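Local atomic coordinates of CaaX farnesyltransferase alpha subunit Ram2 (Aspergillus fumigatus, PDB entry 4L9P), a protein that is the alpha subunit of protein farnesyltransferase, which with its beta subunit attaches a farnesyl group to proteins ending in a CAAX motif, and probably also serves geranylgeranyl transfer. Residues P140-M151 against F174-D185. The protein carries 1 engineered substitution. Residues are numbered along the deposited sequence; the frame is centred on the assembly and turned at random.
Sequences PTLPPREQDFLM and FKLWDHPREIQD. With EDO (1,2-ethanediol), chain E.
Gln-147 reaches from helix 146-156 to the start of helix 180-192 and serves as a worked example of how one long polar side chain can tie two neighbouring helices of a repeat protein. Its CB lies over one face of the Arg-181 guanidinium, 3.6 Å from NH2. CG, set anti to the carbonyl carbon (chi1 -69°), comes near Glu-182 OE2, and the nearly straight chi2 carries the amide to the far helix. CD passes Arg-181 CB as the two side chains slide by in opposite directions. OE1 rests 3.3 Å from His-179 CE1, while NE2 sits over a face of that imidazole, offset toward its rim. NE2 donates to Glu-182 OE2 (2.8 Å, N-H...O 157°), meeting the carboxylate on its anti side. His-179 is itself fixed as the N-cap of the second helix, its ND1 accepting from Arg-181 N.

On the flank, Arg-181 joins two acids of different helices. Its NH1 and NH2 converge on the single oxygen OD1 of Asp-148, 2.9 Å from NH2, whereas NE and NH2 take the two oxygens of Asp-185 side-on. Met-151, bent at chi2 and chi3, lays CG and SD against Asp-185, with CG 3.4 Å from OD2. Ahead of the helices the contact turns apolar: the Phe-174 ring carries Leu-142 N over one face, 3.6 Å above its plane, and both methyls of Leu-142 touch Leu-176 CD1.

The two helix starts run nearly parallel, 11.2 Å apart at 15°, as neighbouring helices do in this family's alpha-alpha superhelix. Intervening helix 161-174 packs against both, its Arg-167 touching Gln-147 and bridging Glu-182 and Asp-185; helix 123-133 meets Leu-150, and helix 197-208 meets Ile-183.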
loop_
_atom_site.group_PDB
_atom_site.type_symbol
_atom_site.label_atom_id
_atom_site.label_comp_id
_atom_site.label_asym_id
_atom_site.label_seq_id
_atom_site.Cartn_x
_atom_site.Cartn_y
_atom_site.Cartn_z
ATOM N N PRO A 140 6.409 32.808 0.603
ATOM C CA PRO A 140 6.348 33.027 2.051
ATOM C C PRO A 140 4.974 32.765 2.631
ATOM O O PRO A 140 4.848 32.427 3.819
ATOM C CB PRO A 140 6.746 34.511 2.223
ATOM C CG PRO A 140 6.519 35.143 0.833
ATOM C CD PRO A 140 6.807 34.017 -0.165
ATOM N N THR A 141 3.959 32.907 1.781
ATOM C CA THR A 141 2.586 32.652 2.219
ATOM C C THR A 141 1.887 31.865 1.119
ATOM O O THR A 141 2.394 31.759 -0.010
ATOM C CB THR A 141 1.787 33.952 2.451
ATOM O OG1 THR A 141 1.803 34.768 1.269
ATOM C CG2 THR A 141 2.331 34.706 3.683
ATOM N N LEU A 142 0.712 31.353 1.463
ATOM C CA LEU A 142 -0.082 30.552 0.532
ATOM C C LEU A 142 -0.321 31.374 -0.748
ATOM O O LEU A 142 -0.926 32.480 -0.694
ATOM C CB LEU A 142 -1.432 30.290 1.228
ATOM C CG LEU A 142 -2.432 29.552 0.343
ATOM C CD1 LEU A 142 -1.966 28.127 -0.038
ATOM C CD2 LEU A 142 -3.784 29.494 1.035
ATOM N N PRO A 143 0.063 30.858 -1.912
ATOM C CA PRO A 143 -0.212 31.623 -3.145
ATOM C C PRO A 143 -1.717 31.754 -3.385
ATOM O O PRO A 143 -2.531 30.854 -3.054
ATOM C CB PRO A 143 0.472 30.781 -4.232
ATOM C CG PRO A 143 1.597 30.096 -3.515
ATOM C CD PRO A 143 0.992 29.725 -2.146
ATOM N N PRO A 144 -2.143 32.861 -3.989
ATOM C CA PRO A 144 -3.555 33.181 -4.057
ATOM C C PRO A 144 -4.414 32.289 -4.887
ATOM O O PRO A 144 -5.597 32.397 -4.708
ATOM C CB PRO A 144 -3.600 34.661 -4.611
ATOM C CG PRO A 144 -2.306 35.002 -4.932
ATOM C CD PRO A 144 -1.276 34.005 -4.373
ATOM N N ARG A 145 -3.859 31.462 -5.770
ATOM C CA ARG A 145 -4.735 30.580 -6.565
ATOM C C ARG A 145 -4.277 29.130 -6.405
ATOM O O ARG A 145 -4.675 28.252 -7.183
ATOM C CB ARG A 145 -4.688 30.992 -8.052
ATOM C CG ARG A 145 -5.413 32.355 -8.276
ATOM C CD ARG A 145 -6.916 32.232 -7.974
ATOM N NE ARG A 145 -7.644 33.485 -8.259
ATOM C CZ ARG A 145 -7.774 34.472 -7.375
ATOM N NH1 ARG A 145 -7.179 34.392 -6.182
ATOM N NH2 ARG A 145 -8.506 35.531 -7.738
ATOM N N GLU A 146 -3.518 28.867 -5.373
ATOM C CA GLU A 146 -3.045 27.481 -5.132
ATOM C C GLU A 146 -4.229 26.593 -4.756
ATOM O O GLU A 146 -4.347 25.435 -5.288
ATOM C CB GLU A 146 -2.021 27.488 -3.978
ATOM C CG GLU A 146 -1.486 26.086 -3.631
ATOM C CD GLU A 146 -0.604 25.501 -4.691
ATOM O OE1 GLU A 146 -0.375 26.111 -5.764
ATOM O OE2 GLU A 146 -0.158 24.335 -4.526
ATOM N N GLN A 147 -5.104 26.989 -3.831
ATOM C CA GLN A 147 -6.271 26.124 -3.460
ATOM C C GLN A 147 -7.170 25.894 -4.687
ATOM O O GLN A 147 -7.657 24.763 -4.909
ATOM C CB GLN A 147 -7.035 26.740 -2.271
ATOM C CG GLN A 147 -6.230 26.677 -0.974
ATOM C CD GLN A 147 -6.801 27.573 0.082
ATOM O OE1 GLN A 147 -7.217 28.706 -0.205
ATOM N NE2 GLN A 147 -6.857 27.091 1.330
ATOM N N ASP A 148 -7.348 26.899 -5.523
ATOM C CA ASP A 148 -8.161 26.705 -6.719
ATOM C C ASP A 148 -7.539 25.685 -7.678
ATOM O O ASP A 148 -8.270 24.919 -8.312
ATOM C CB ASP A 148 -8.309 28.051 -7.494
ATOM C CG ASP A 148 -9.378 28.940 -6.903
ATOM O OD1 ASP A 148 -9.947 28.631 -5.850
ATOM O OD2 ASP A 148 -9.644 29.989 -7.495
ATOM N N PHE A 149 -6.214 25.681 -7.807
ATOM C CA PHE A 149 -5.602 24.677 -8.660
ATOM C C PHE A 149 -5.891 23.281 -8.096
ATOM O O PHE A 149 -6.187 22.321 -8.872
ATOM C CB PHE A 149 -4.070 24.844 -8.801
ATOM C CG PHE A 149 -3.522 23.849 -9.773
ATOM C CD1 PHE A 149 -3.871 23.964 -11.114
ATOM C CD2 PHE A 149 -2.775 22.772 -9.352
ATOM C CE1 PHE A 149 -3.503 22.983 -12.027
ATOM C CE2 PHE A 149 -2.323 21.798 -10.283
ATOM C CZ PHE A 149 -2.725 21.893 -11.603
ATOM N N LEU A 150 -5.772 23.089 -6.775
ATOM C CA LEU A 150 -6.040 21.766 -6.224
ATOM C C LEU A 150 -7.512 21.408 -6.526
ATOM O O LEU A 150 -7.795 20.221 -6.842
ATOM C CB LEU A 150 -5.812 21.745 -4.716
ATOM C CG LEU A 150 -4.364 22.128 -4.376
ATOM C CD1 LEU A 150 -4.195 21.962 -2.864
ATOM C CD2 LEU A 150 -3.323 21.329 -5.160
ATOM N N MET A 151 -8.447 22.358 -6.483
ATOM C CA MET A 151 -9.822 22.038 -6.845
ATOM C C MET A 151 -10.013 21.738 -8.322
ATOM O O MET A 151 -10.914 20.947 -8.648
ATOM C CB MET A 151 -10.756 23.167 -6.422
ATOM C CG MET A 151 -10.813 23.312 -4.878
ATOM S SD MET A 151 -11.369 21.824 -4.026
ATOM C CE MET A 151 -13.147 22.064 -4.109
ATOM N N PHE A 174 1.617 25.962 5.704
ATOM C CA PHE A 174 1.122 27.357 5.804
ATOM C C PHE A 174 0.150 27.562 6.971
ATOM O O PHE A 174 -0.424 28.630 7.146
ATOM C CB PHE A 174 0.486 27.751 4.487
ATOM C CG PHE A 174 1.484 27.971 3.387
ATOM C CD1 PHE A 174 2.509 28.930 3.504
ATOM C CD2 PHE A 174 1.355 27.264 2.201
ATOM C CE1 PHE A 174 3.407 29.124 2.460
ATOM C CE2 PHE A 174 2.261 27.446 1.147
ATOM C CZ PHE A 174 3.298 28.425 1.266
ATOM N N LYS A 175 -0.006 26.524 7.789
ATOM C CA LYS A 175 -0.821 26.579 9.032
ATOM C C LYS A 175 -2.287 26.947 8.688
ATOM O O LYS A 175 -2.860 27.914 9.201
ATOM C CB LYS A 175 -0.225 27.568 10.092
ATOM C CG LYS A 175 1.213 27.155 10.444
ATOM C CD LYS A 175 1.770 27.994 11.650
ATOM C CE LYS A 175 3.242 27.675 11.916
ATOM N NZ LYS A 175 3.448 26.236 12.322
ATOM N N LEU A 176 -2.876 26.121 7.837
ATOM C CA LEU A 176 -4.191 26.396 7.242
ATOM C C LEU A 176 -5.346 25.654 7.915
ATOM O O LEU A 176 -6.440 25.603 7.370
ATOM C CB LEU A 176 -4.180 26.095 5.741
ATOM C CG LEU A 176 -3.072 26.778 4.956
ATOM C CD1 LEU A 176 -3.214 26.301 3.503
ATOM C CD2 LEU A 176 -3.229 28.286 5.065
ATOM N N TRP A 177 -5.135 25.065 9.103
ATOM C CA TRP A 177 -6.201 24.212 9.707
ATOM C C TRP A 177 -7.489 24.992 9.841
ATOM O O TRP A 177 -8.571 24.416 9.600
ATOM C CB TRP A 177 -5.813 23.654 11.056
ATOM C CG TRP A 177 -4.626 22.762 11.039
ATOM C CD1 TRP A 177 -4.627 21.399 10.860
ATOM C CD2 TRP A 177 -3.269 23.135 11.263
ATOM N NE1 TRP A 177 -3.346 20.904 10.931
ATOM C CE2 TRP A 177 -2.490 21.956 11.154
ATOM C CE3 TRP A 177 -2.618 24.350 11.514
ATOM C CZ2 TRP A 177 -1.124 21.941 11.355
ATOM C CZ3 TRP A 177 -1.245 24.326 11.712
ATOM C CH2 TRP A 177 -0.512 23.124 11.616
ATOM N N ASP A 178 -7.396 26.292 10.169
ATOM C CA ASP A 178 -8.615 27.114 10.369
ATOM C C ASP A 178 -8.902 28.035 9.194
ATOM O O ASP A 178 -9.791 28.921 9.251
ATOM C CB ASP A 178 -8.503 27.955 11.645
ATOM C CG ASP A 178 -8.473 27.072 12.910
ATOM O OD1 ASP A 178 -9.067 25.942 12.889
ATOM O OD2 ASP A 178 -7.804 27.443 13.882
ATOM N N HIS A 179 -8.179 27.801 8.087
ATOM C CA HIS A 179 -8.412 28.657 6.877
ATOM C C HIS A 179 -9.769 28.269 6.271
ATOM O O HIS A 179 -10.011 27.084 5.996
ATOM C CB HIS A 179 -7.261 28.416 5.913
ATOM C CG HIS A 179 -7.275 29.272 4.686
ATOM N ND1 HIS A 179 -8.211 29.169 3.657
ATOM C CD2 HIS A 179 -6.418 30.269 4.337
ATOM C CE1 HIS A 179 -7.905 30.067 2.723
ATOM N NE2 HIS A 179 -6.824 30.737 3.124
ATOM N N PRO A 180 -10.654 29.215 5.951
ATOM C CA PRO A 180 -12.025 28.827 5.621
ATOM C C PRO A 180 -12.100 28.106 4.288
ATOM O O PRO A 180 -13.055 27.313 4.118
ATOM C CB PRO A 180 -12.783 30.158 5.528
ATOM C CG PRO A 180 -11.752 31.191 5.609
ATOM C CD PRO A 180 -10.518 30.682 6.219
ATOM N N ARG A 181 -11.137 28.298 3.380
ATOM C CA ARG A 181 -11.237 27.533 2.096
ATOM C C ARG A 181 -10.960 26.056 2.303
ATOM O O ARG A 181 -11.400 25.244 1.503
ATOM C CB ARG A 181 -10.308 28.064 1.025
ATOM C CG ARG A 181 -10.918 29.258 0.277
ATOM C CD ARG A 181 -12.108 28.825 -0.617
ATOM N NE ARG A 181 -11.632 27.818 -1.583
ATOM C CZ ARG A 181 -10.896 28.058 -2.668
ATOM N NH1 ARG A 181 -10.548 29.318 -3.034
ATOM N NH2 ARG A 181 -10.470 27.073 -3.412
ATOM N N GLU A 182 -10.232 25.698 3.366
ATOM C CA GLU A 182 -9.969 24.259 3.558
ATOM C C GLU A 182 -11.270 23.573 3.922
ATOM O O GLU A 182 -11.620 22.542 3.296
ATOM C CB GLU A 182 -8.910 24.059 4.650
ATOM C CG GLU A 182 -7.485 24.446 4.181
ATOM C CD GLU A 182 -7.060 23.713 2.916
ATOM O OE1 GLU A 182 -7.236 22.468 2.891
ATOM O OE2 GLU A 182 -6.594 24.319 1.935
ATOM N N ILE A 183 -12.001 24.072 4.897
ATOM C CA ILE A 183 -13.294 23.485 5.223
ATOM C C ILE A 183 -14.298 23.669 4.098
ATOM O O ILE A 183 -15.068 22.746 3.807
ATOM C CB ILE A 183 -13.785 23.953 6.596
ATOM C CG1 ILE A 183 -14.833 23.028 7.127
ATOM C CG2 ILE A 183 -14.243 25.442 6.600
ATOM C CD1 ILE A 183 -14.133 21.637 7.631
ATOM N N GLN A 184 -14.316 24.839 3.451
ATOM C CA GLN A 184 -15.290 25.038 2.388
ATOM C C GLN A 184 -15.039 24.079 1.237
ATOM O O GLN A 184 -16.019 23.536 0.652
ATOM C CB GLN A 184 -15.182 26.478 1.865
ATOM C CG GLN A 184 -16.018 26.758 0.619
ATOM C CD GLN A 184 -15.818 28.199 0.164
ATOM O OE1 GLN A 184 -15.767 29.135 1.003
ATOM N NE2 GLN A 184 -15.612 28.375 -1.143
ATOM N N ASP A 185 -13.770 23.824 0.888
ATOM C CA ASP A 185 -13.508 22.905 -0.238
ATOM C C ASP A 185 -13.868 21.461 0.151
ATOM O O ASP A 185 -14.442 20.747 -0.673
ATOM C CB ASP A 185 -12.036 23.025 -0.677
ATOM C CG ASP A 185 -11.747 24.329 -1.399
ATOM O OD1 ASP A 185 -12.686 25.162 -1.626
ATOM O OD2 ASP A 185 -10.571 24.528 -1.737
HETATM C C1 EDO E . -0.546 31.689 -7.943
HETATM O O1 EDO E . -1.419 31.032 -7.017
HETATM C C2 EDO E . -1.190 32.767 -8.809
HETATM O O2 EDO E . -1.787 33.760 -7.940
#